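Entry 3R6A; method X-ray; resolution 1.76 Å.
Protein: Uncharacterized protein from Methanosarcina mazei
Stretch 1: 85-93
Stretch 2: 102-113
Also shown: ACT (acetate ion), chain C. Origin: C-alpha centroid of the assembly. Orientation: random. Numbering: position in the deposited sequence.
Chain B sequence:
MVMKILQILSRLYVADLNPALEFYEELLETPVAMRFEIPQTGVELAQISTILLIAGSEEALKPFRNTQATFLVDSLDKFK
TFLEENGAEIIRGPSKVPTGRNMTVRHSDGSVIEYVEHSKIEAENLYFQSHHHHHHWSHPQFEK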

ATOM      1  N   GLU B  85      22.475  -7.469   3.272  1.00 28.34           N
ATOM      2  CA  GLU B  85      23.255  -8.332   2.389  1.00 30.42           C
ATOM      3  C   GLU B  85      22.707  -8.294   0.970  1.00 31.10           C
ATOM      4  O   GLU B  85      23.231  -8.960   0.074  1.00 31.18           O
ATOM      5  CB  GLU B  85      23.229  -9.775   2.902  1.00 33.33           C
ATOM      6  CG  GLU B  85      23.576  -9.905   4.375  1.00 37.85           C
ATOM      7  CD  GLU B  85      23.602 -11.344   4.850  1.00 39.63           C
ATOM      8  OE1 GLU B  85      22.691 -12.114   4.476  1.00 41.39           O
ATOM      9  OE2 GLU B  85      24.530 -11.701   5.608  1.00 42.47           O
ATOM     10  N   ASN B  86      21.656  -7.511   0.757  1.00 29.57           N
ATOM     11  CA  ASN B  86      21.061  -7.427  -0.568  1.00 29.59           C
ATOM     12  C   ASN B  86      20.875  -6.015  -1.117  1.00 29.51           C
ATOM     13  O   ASN B  86      19.867  -5.714  -1.757  1.00 30.49           O
ATOM     14  CB  ASN B  86      19.740  -8.198  -0.578  1.00 29.04           C
ATOM     15  CG  ASN B  86      19.950  -9.703  -0.619  1.00 30.57           C
ATOM     16  OD1 ASN B  86      20.227 -10.274  -1.675  1.00 31.62           O
ATOM     17  ND2 ASN B  86      19.840 -10.351   0.533  1.00 29.29           N
ATOM     18  N   GLY B  87      21.856  -5.155  -0.855  1.00 28.15           N
ATOM     19  CA  GLY B  87      21.832  -3.794  -1.364  1.00 27.53           C
ATOM     20  C   GLY B  87      20.892  -2.778  -0.741  1.00 26.49           C
ATOM     21  O   GLY B  87      20.718  -1.687  -1.285  1.00 25.55           O
ATOM     22  N   ALA B  88      20.286  -3.114   0.392  1.00 24.38           N
ATOM     23  CA  ALA B  88      19.372  -2.186   1.051  1.00 24.65           C
ATOM     24  C   ALA B  88      20.075  -1.402   2.155  1.00 25.73           C
ATOM     25  O   ALA B  88      21.049  -1.878   2.747  1.00 27.06           O
ATOM     26  CB  ALA B  88      18.185  -2.946   1.627  1.00 21.62           C
ATOM     27  N   GLU B  89      19.578  -0.198   2.424  1.00 25.05           N
ATOM     28  CA  GLU B  89      20.140   0.661   3.460  1.00 24.61           C
ATOM     29  C   GLU B  89      19.138   0.832   4.597  1.00 23.28           C
ATOM     30  O   GLU B  89      17.989   1.207   4.359  1.00 19.56           O
ATOM     31  CB  GLU B  89      20.465   2.041   2.882  1.00 27.73           C
ATOM     32  CG  GLU B  89      21.459   2.030   1.729  1.00 33.90           C
ATOM     33  CD  GLU B  89      22.900   1.989   2.197  1.00 36.74           C
ATOM     34  OE1 GLU B  89      23.254   1.085   2.984  1.00 40.34           O
ATOM     35  OE2 GLU B  89      23.680   2.866   1.775  1.00 40.63           O
ATOM     36  N   ILE B  90      19.562   0.549   5.825  1.00 19.46           N
ATOM     37  CA  ILE B  90      18.675   0.725   6.971  1.00 20.88           C
ATOM     38  C   ILE B  90      18.830   2.191   7.351  1.00 21.24           C
ATOM     39  O   ILE B  90      19.883   2.591   7.852  1.00 20.54           O
ATOM     40  CB  ILE B  90      19.102  -0.152   8.162  1.00 21.44           C
ATOM     41  CG1 ILE B  90      19.284  -1.600   7.705  1.00 24.19           C
ATOM     42  CG2 ILE B  90      18.063  -0.058   9.272  1.00 21.77           C
ATOM     43  CD1 ILE B  90      18.040  -2.230   7.115  1.00 24.19           C
ATOM     44  N   ILE B  91      17.794   2.995   7.115  1.00 20.30           N
ATOM     45  CA  ILE B  91      17.877   4.420   7.407  1.00 21.32           C
ATOM     46  C   ILE B  91      17.300   4.899   8.740  1.00 21.55           C
ATOM     47  O   ILE B  91      17.553   6.034   9.150  1.00 22.86           O
ATOM     48  CB  ILE B  91      17.261   5.249   6.251  1.00 22.96           C
ATOM     49  CG1 ILE B  91      15.790   4.892   6.071  1.00 24.02           C
ATOM     50  CG2 ILE B  91      18.021   4.969   4.950  1.00 23.76           C
ATOM     51  CD1 ILE B  91      15.132   5.619   4.915  1.00 26.43           C
ATOM     52  N   ARG B  92      16.535   4.046   9.419  1.00 19.95           N
ATOM     53  CA  ARG B  92      15.957   4.385  10.721  1.00 21.86           C
ATOM     54  C   ARG B  92      15.774   3.115  11.532  1.00 19.99           C
ATOM     55  O   ARG B  92      15.246   2.137  11.022  1.00 17.38           O
ATOM     56  CB  ARG B  92      14.579   5.033  10.582  1.00 26.54           C
ATOM     57  CG  ARG B  92      14.546   6.417   9.997  1.00 32.15           C
ATOM     58  CD  ARG B  92      13.146   6.988  10.152  1.00 36.55           C
ATOM     59  NE  ARG B  92      12.750   7.084  11.557  1.00 40.66           N
ATOM     60  CZ  ARG B  92      13.369   7.839  12.462  1.00 42.84           C
ATOM     61  NH1 ARG B  92      14.419   8.572  12.115  1.00 44.59           N
ATOM     62  NH2 ARG B  92      12.935   7.869  13.715  1.00 45.38           N
ATOM     63  N   GLY B  93      16.201   3.135  12.792  1.00 20.31           N
ATOM     64  CA  GLY B  93      16.044   1.964  13.639  1.00 19.65           C
ATOM     65  C   GLY B  93      17.001   0.830  13.328  1.00 21.61           C
ATOM     66  O   GLY B  93      17.997   1.032  12.624  1.00 20.18           O
ATOM     67  N   ASN B 102      10.336  -1.013  15.161  1.00 16.00           N
ATOM     68  CA  ASN B 102      10.221  -0.696  13.739  1.00 17.99           C
ATOM     69  C   ASN B 102      11.571  -0.255  13.200  1.00 17.30           C
ATOM     70  O   ASN B 102      12.504   0.008  13.957  1.00 17.13           O
ATOM     71  CB  ASN B 102       9.254   0.465  13.468  1.00 20.20           C
ATOM     72  CG  ASN B 102       7.936   0.346  14.204  1.00 26.99           C
ATOM     73  OD1 ASN B 102       7.406  -0.744  14.400  1.00 28.20           O
ATOM     74  ND2 ASN B 102       7.383   1.494  14.591  1.00 28.26           N
HETATM   75  N   MSE B 103      11.650  -0.186  11.876  1.00 16.03           N
HETATM   76  CA  MSE B 103      12.833   0.298  11.174  1.00 15.59           C
HETATM   77  C   MSE B 103      12.358   0.712   9.793  1.00 15.84           C
HETATM   78  O   MSE B 103      11.370   0.181   9.278  1.00 16.35           O
HETATM   79  CB  MSE B 103      13.927  -0.769  11.064  1.00 15.42           C
HETATM   80  CG  MSE B 103      13.587  -1.970  10.209  1.00 17.60           C
HETATM   81 SE   MSE B 103      15.122  -3.156  10.063  1.00 26.06          SE
HETATM   82  CE  MSE B 103      14.345  -4.483   8.883  1.00 19.15           C
ATOM     83  N   THR B 104      13.034   1.688   9.208  1.00 14.53           N
ATOM     84  CA  THR B 104      12.678   2.157   7.876  1.00 14.61           C
ATOM     85  C   THR B 104      13.862   1.819   6.994  1.00 13.03           C
ATOM     86  O   THR B 104      15.012   2.032   7.373  1.00 14.70           O
ATOM     87  CB  THR B 104      12.387   3.664   7.877  1.00 16.58           C
ATOM     88  OG1 THR B 104      11.246   3.915   8.710  1.00 18.01           O
ATOM     89  CG2 THR B 104      12.076   4.150   6.462  1.00 15.29           C
ATOM     90  N   VAL B 105      13.574   1.285   5.818  1.00 12.19           N
ATOM     91  CA  VAL B 105      14.624   0.832   4.924  1.00 14.16           C
ATOM     92  C   VAL B 105      14.497   1.341   3.504  1.00 14.07           C
ATOM     93  O   VAL B 105      13.398   1.432   2.971  1.00 14.54           O
ATOM     94  CB  VAL B 105      14.614  -0.714   4.866  1.00 14.44           C
ATOM     95  CG1 VAL B 105      15.689  -1.225   3.915  1.00 15.83           C
ATOM     96  CG2 VAL B 105      14.800  -1.286   6.264  1.00 14.42           C
ATOM     97  N   ARG B 106      15.632   1.672   2.893  1.00 13.49           N
ATOM     98  CA  ARG B 106      15.629   2.097   1.503  1.00 14.34           C
ATOM     99  C   ARG B 106      16.165   0.919   0.702  1.00 15.12           C
ATOM    100  O   ARG B 106      17.344   0.572   0.800  1.00 16.56           O
ATOM    101  CB  ARG B 106      16.529   3.322   1.269  1.00 14.60           C
ATOM    102  CG  ARG B 106      16.541   3.782  -0.198  1.00 16.73           C
ATOM    103  CD  ARG B 106      17.479   4.970  -0.416  1.00 16.93           C
ATOM    104  NE  ARG B 106      17.388   5.518  -1.774  1.00 20.13           N
ATOM    105  CZ  ARG B 106      17.957   4.984  -2.852  1.00 19.48           C
ATOM    106  NH1 ARG B 106      18.676   3.875  -2.759  1.00 23.48           N
ATOM    107  NH2 ARG B 106      17.799   5.564  -4.034  1.00 24.23           N
ATOM    108  N   HIS B 107      15.291   0.291  -0.074  1.00 14.57           N
ATOM    109  CA  HIS B 107      15.689  -0.833  -0.907  1.00 15.16           C
ATOM    110  C   HIS B 107      16.593  -0.307  -2.021  1.00 16.44           C
ATOM    111  O   HIS B 107      16.539   0.870  -2.364  1.00 16.88           O
ATOM    112  CB  HIS B 107      14.456  -1.493  -1.525  1.00 14.93           C
ATOM    113  CG  HIS B 107      13.598  -2.225  -0.541  1.00 14.18           C
ATOM    114  ND1 HIS B 107      12.366  -2.746  -0.874  1.00 14.31           N
ATOM    115  CD2 HIS B 107      13.803  -2.549   0.760  1.00 17.16           C
ATOM    116  CE1 HIS B 107      11.850  -3.359   0.177  1.00 14.46           C
ATOM    117  NE2 HIS B 107      12.701  -3.253   1.182  1.00 12.25           N
ATOM    118  N   SER B 108      17.409  -1.190  -2.583  1.00 19.96           N
ATOM    119  CA  SER B 108      18.314  -0.819  -3.666  1.00 22.43           C
ATOM    120  C   SER B 108      17.573  -0.118  -4.804  1.00 22.08           C
ATOM    121  O   SER B 108      18.095   0.822  -5.410  1.00 22.34           O
ATOM    122  CB  SER B 108      19.021  -2.066  -4.209  1.00 24.19           C
ATOM    123  OG  SER B 108      19.906  -1.727  -5.259  1.00 30.18           O
ATOM    124  N   ASP B 109      16.354  -0.567  -5.098  1.00 20.49           N
ATOM    125  CA  ASP B 109      15.591   0.039  -6.181  1.00 20.67           C
ATOM    126  C   ASP B 109      15.036   1.410  -5.839  1.00 18.82           C
ATOM    127  O   ASP B 109      14.374   2.036  -6.663  1.00 19.31           O
ATOM    128  CB  ASP B 109      14.445  -0.873  -6.634  1.00 20.00           C
ATOM    129  CG  ASP B 109      13.431  -1.132  -5.538  1.00 21.01           C
ATOM    130  OD1 ASP B 109      13.106  -0.192  -4.785  1.00 21.05           O
ATOM    131  OD2 ASP B 109      12.944  -2.277  -5.448  1.00 20.45           O
ATOM    132  N   GLY B 110      15.296   1.879  -4.622  1.00 19.31           N
ATOM    133  CA  GLY B 110      14.822   3.197  -4.239  1.00 17.91           C
ATOM    134  C   GLY B 110      13.578   3.236  -3.376  1.00 18.16           C
ATOM    135  O   GLY B 110      13.265   4.271  -2.784  1.00 17.13           O
ATOM    136  N   SER B 111      12.863   2.117  -3.295  1.00 15.90           N
ATOM    137  CA  SER B 111      11.647   2.068  -2.490  1.00 14.76           C
ATOM    138  C   SER B 111      11.966   2.212  -1.011  1.00 15.20           C
ATOM    139  O   SER B 111      12.951   1.656  -0.524  1.00 18.01           O
ATOM    140  CB  SER B 111      10.917   0.741  -2.702  1.00 14.14           C
ATOM    141  OG  SER B 111      10.636   0.516  -4.070  1.00 16.07           O
ATOM    142  N   VAL B 112      11.128   2.959  -0.303  1.00 15.01           N
ATOM    143  CA  VAL B 112      11.294   3.154   1.134  1.00 14.01           C
ATOM    144  C   VAL B 112      10.172   2.386   1.824  1.00 13.60           C
ATOM    145  O   VAL B 112       8.998   2.668   1.619  1.00 14.50           O
ATOM    146  CB  VAL B 112      11.210   4.642   1.513  1.00 15.50           C
ATOM    147  CG1 VAL B 112      11.287   4.795   3.028  1.00 17.40           C
ATOM    148  CG2 VAL B 112      12.352   5.405   0.840  1.00 17.30           C
ATOM    149  N   ILE B 113      10.551   1.413   2.645  1.00 14.39           N
ATOM    150  CA  ILE B 113       9.583   0.569   3.329  1.00 13.08           C
ATOM    151  C   ILE B 113       9.767   0.571   4.839  1.00 14.72           C
ATOM    152  O   ILE B 113      10.896   0.552   5.340  1.00 15.19           O
ATOM    153  CB  ILE B 113       9.710  -0.893   2.844  1.00 14.25           C
ATOM    154  CG1 ILE B 113       9.481  -0.966   1.330  1.00 13.31           C
ATOM    155  CG2 ILE B 113       8.739  -1.790   3.623  1.00 14.06           C
ATOM    156  CD1 ILE B 113       8.069  -0.628   0.882  1.00 16.26           C
TER
HETATM  157  C   ACT C 143      15.679  -4.078  -5.496  1.00 28.68           C
HETATM  158  O   ACT C 143      15.773  -3.422  -4.461  1.00 24.48           O
HETATM  159  OXT ACT C 143      14.613  -4.100  -6.115  1.00 26.89           O
HETATM  160  CH3 ACT C 143      16.862  -4.861  -6.008  1.00 28.04           C
HETATM  161  O   HOH W   1      17.441  -3.818  -1.761  1.00 23.01           O

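The two stretches are held together chiefly by main-chain hydrogen bonds between antiparallel strands. The most regular part is the pair Glu-89 and Arg-106, which exchange two nearly linear bonds: Arg-106 N donates to Glu-89 O at 2.8 Å, and Glu-89 N donates to Arg-106 O at 2.9 Å, with angles at hydrogen of 169° and 174°. Beyond this pair the ladder is interrupted by a bulge. Thr-104 O accepts from two successive amides, Ile-91 N at 3.0 Å and Arg-92 N at 3.2 Å, and both bonds are bent, with angles at hydrogen of 139° and 142°, well short of those in the Glu-89 and Arg-106 pair. The extra residue shifts the register by one, so that Arg-92 rather than Ile-91 pairs with Thr-104, and the pairing is completed by Thr-104 N donating to Arg-92 O at 2.9 Å. Arg-92 O also lies 3.0 Å from Met-103 CA, a CA-H...O contact beside the N-H...O hydrogen bond.

At the other end, where stretch 2 leaves its strand, a water extends the contact. It accepts from Ser-108 N at 2.8 Å and donates to Asn-86 O at 3.1 Å, bridging the two loops, and also donates to the acetate O at 3.2 Å. That acetate oxygen receives a further bond from Asp-109 N at 3.0 Å, within the type I turn from His-107 to Gly-110. The turn is closed by Gly-110 N donating to His-107 O at 2.8 Å, while Asp-109 OD1 accepts from Ser-111 N at 2.8 Å and from Ser-111 OG at 2.7 Å.

Packing follows the alternation of the strands. Ile-90 and Val-105 form a non-hydrogen-bonded pair with their side chains on a common face; Ile-90 CD1 reaches to 3.5 Å from Val-105 CG2 and lies 4.3 Å from SE of Met-103, a selenomethionine. The other methyl of Val-105, CG1, meets Ala-88 CB at 3.8 Å. Glu-89, Arg-106, Arg-92 and Thr-104 share the opposite face, where Arg-92 CB and Thr-104 CB approach to 3.7 Å, although the ends of Glu-89 and Arg-106 lead away from the contact. Ile-91, the additional residue of the bulge, sends its CD1 to 3.7 Å from Thr-104 CG2 and 4.4 Å from Val-112 CG1. Gly-93 has a positive phi, and an ideal CB there would clash with Asn-102 O at 2.6 Å, so the close approach of the chains at this point depends on the absence of a side chain.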